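Local atomic coordinates of fiber protein (Raptor adenovirus a, PDB entry 5FLD), a protein that forms the trimeric head domain of the adenovirus fibre, the capsid spike through which the virus probably attaches to receptors on its host cell. Residues 106-111 and 115-120. The protein carries 2 engineered substitutions. Residues are numbered along the deposited sequence; the frame is centred on the assembly and turned at random.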
loop_
_atom_site.group_PDB
_atom_site.type_symbol
_atom_site.label_atom_id
_atom_site.label_comp_id
_atom_site.label_asym_id
_atom_site.label_seq_id
_atom_site.Cartn_x
_atom_site.Cartn_y
_atom_site.Cartn_z
ATOM N N CYS A 106 7.320 -6.103 6.678
ATOM C CA CYS A 106 7.845 -7.378 7.134
ATOM C C CYS A 106 9.224 -7.216 7.693
ATOM O O CYS A 106 10.003 -6.312 7.317
ATOM C CB CYS A 106 7.911 -8.383 5.988
ATOM S SG CYS A 106 6.253 -8.700 5.322
ATOM N N ILE A 107 9.539 -8.141 8.590
ATOM C CA ILE A 107 10.871 -8.283 9.099
ATOM C C ILE A 107 11.397 -9.629 8.646
ATOM O O ILE A 107 10.753 -10.661 8.874
ATOM C CB ILE A 107 10.959 -8.193 10.644
ATOM C CG1 ILE A 107 10.526 -6.819 11.193
ATOM C CG2 ILE A 107 12.375 -8.462 11.083
ATOM C CD1 ILE A 107 10.102 -6.873 12.640
ATOM N N PHE A 108 12.566 -9.610 8.018
ATOM C CA PHE A 108 13.276 -10.818 7.591
ATOM C C PHE A 108 14.504 -11.009 8.445
ATOM O O PHE A 108 15.393 -10.163 8.483
ATOM C CB PHE A 108 13.677 -10.800 6.106
ATOM C CG PHE A 108 12.509 -10.691 5.168
ATOM C CD1 PHE A 108 11.857 -11.808 4.715
ATOM C CD2 PHE A 108 12.043 -9.434 4.748
ATOM C CE1 PHE A 108 10.743 -11.695 3.878
ATOM C CE2 PHE A 108 10.929 -9.336 3.917
ATOM C CZ PHE A 108 10.286 -10.449 3.483
ATOM N N ILE A 109 14.537 -12.127 9.157
ATOM C CA ILE A 109 15.691 -12.473 9.983
ATOM C C ILE A 109 16.486 -13.514 9.224
ATOM O O ILE A 109 15.981 -14.615 8.871
ATOM C CB ILE A 109 15.247 -13.055 11.341
ATOM C CG1 ILE A 109 14.325 -12.061 12.051
ATOM C CG2 ILE A 109 16.476 -13.405 12.176
ATOM C CD1 ILE A 109 13.908 -12.490 13.424
ATOM N N THR A 110 17.757 -13.195 9.002
ATOM C CA THR A 110 18.687 -14.158 8.439
ATOM C C THR A 110 19.730 -14.462 9.519
ATOM O O THR A 110 19.682 -13.881 10.594
ATOM C CB THR A 110 19.384 -13.624 7.165
ATOM O OG1 THR A 110 20.243 -12.529 7.499
ATOM C CG2 THR A 110 18.319 -13.155 6.153
ATOM N N THR A 111 20.658 -15.365 9.242
ATOM C CA THR A 111 21.715 -15.645 10.227
ATOM C C THR A 111 22.435 -14.372 10.664
ATOM O O THR A 111 22.645 -14.146 11.870
ATOM C CB THR A 111 22.707 -16.683 9.698
ATOM O OG1 THR A 111 21.986 -17.879 9.419
ATOM C CG2 THR A 111 23.803 -16.960 10.754
ATOM N N TYR A 115 16.271 -7.405 8.339
ATOM C CA TYR A 115 15.804 -6.509 7.290
ATOM C C TYR A 115 14.368 -6.176 7.554
ATOM O O TYR A 115 13.531 -7.050 7.624
ATOM C CB TYR A 115 15.903 -7.187 5.922
ATOM C CG TYR A 115 17.319 -7.544 5.531
ATOM C CD1 TYR A 115 18.247 -6.545 5.302
ATOM C CD2 TYR A 115 17.716 -8.858 5.368
ATOM C CE1 TYR A 115 19.551 -6.858 4.936
ATOM C CE2 TYR A 115 19.016 -9.183 4.992
ATOM C CZ TYR A 115 19.930 -8.171 4.778
ATOM O OH TYR A 115 21.225 -8.475 4.402
ATOM N N ARG A 116 14.090 -4.891 7.679
ATOM C CA ARG A 116 12.768 -4.400 7.864
ATOM C C ARG A 116 12.393 -3.694 6.576
ATOM O O ARG A 116 13.099 -2.765 6.149
ATOM C CB ARG A 116 12.828 -3.480 9.048
ATOM C CG ARG A 116 11.534 -2.991 9.537
ATOM C CD ARG A 116 11.844 -2.084 10.735
ATOM N NE ARG A 116 10.657 -1.362 11.105
ATOM C CZ ARG A 116 9.817 -1.696 12.076
ATOM N NH1 ARG A 116 10.010 -2.798 12.840
ATOM N NH2 ARG A 116 8.785 -0.904 12.306
ATOM N N GLU A 117 11.345 -4.171 5.920
ATOM C CA GLU A 117 11.031 -3.783 4.520
ATOM C C GLU A 117 9.550 -3.724 4.270
ATOM O O GLU A 117 8.799 -4.599 4.693
ATOM C CB GLU A 117 11.510 -4.861 3.530
ATOM C CG GLU A 117 12.966 -5.114 3.483
ATOM C CD GLU A 117 13.348 -6.178 2.499
ATOM O OE1 GLU A 117 12.528 -6.615 1.659
ATOM O OE2 GLU A 117 14.512 -6.547 2.552
ATOM N N LEU A 118 9.123 -2.740 3.480
ATOM C CA LEU A 118 7.811 -2.810 2.847
ATOM C C LEU A 118 7.888 -3.765 1.662
ATOM O O LEU A 118 8.827 -3.714 0.872
ATOM C CB LEU A 118 7.282 -1.422 2.392
ATOM C CG LEU A 118 6.861 -0.417 3.465
ATOM C CD1 LEU A 118 6.044 0.716 2.856
ATOM C CD2 LEU A 118 6.025 -1.077 4.524
ATOM N N CYS A 119 6.885 -4.619 1.573
ATOM C CA CYS A 119 6.742 -5.675 0.555
ATOM C C CYS A 119 5.324 -5.686 0.062
ATOM O O CYS A 119 4.436 -5.166 0.750
ATOM C CB CYS A 119 6.970 -7.041 1.173
ATOM S SG CYS A 119 8.590 -7.262 1.905
ATOM N N MET A 120 5.070 -6.319 -1.071
ATOM C CA MET A 120 3.689 -6.563 -1.454
ATOM C C MET A 120 3.414 -8.052 -1.316
ATOM O O MET A 120 4.305 -8.881 -1.514
ATOM C CB MET A 120 3.378 -6.023 -2.821
ATOM C CG MET A 120 3.380 -4.480 -2.799
ATOM S SD MET A 120 2.526 -3.725 -4.152
ATOM C CE MET A 120 0.874 -3.795 -3.465
#
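Phe108 meets Cys119 edge-on: in one of two conformers of Cys119, SG lies in the plane of the ring, 3.7 Å from CE2, where the partly positive ring hydrogens probably suit a polarisable sulfur. With CG anti to its carbonyl carbon (chi1 -60°), Phe108 sends its ring along the sheet past Glu117. The extended side chain of Glu117 crosses the ring at about a right angle, OE1 3.9 Å from CE2 and the carboxylate plane turned 49° from the ring. Arg137 of the same chain ties the two together, salt-bridged to Glu117 and in cation-pi contact with Phe108. Tyr115 shares this face, packing CB to CB with Phe108 at 4.2 Å. The methyl CG2 of Thr110 comes to the edge of the tyrosine ring, 4.2 Å from CE2, while both hydroxyls bond to Glu143. On the face of Ile107 and Arg116, the isoleucine CD1 lies 4.1 Å from NH1 of the arginine, whose long chain lets NE reach the backbone oxygen of Arg137 of the second subunit. Paired backbone hydrogen bonds join Cys106 with Glu117 and Phe108 with Tyr115, flanking the non-hydrogen-bonded pair Ile107-Arg116. Such alternation marks antiparallel pairing; a short turn makes strands 102-109 and 114-125 a beta hairpin of the all-beta fibre head.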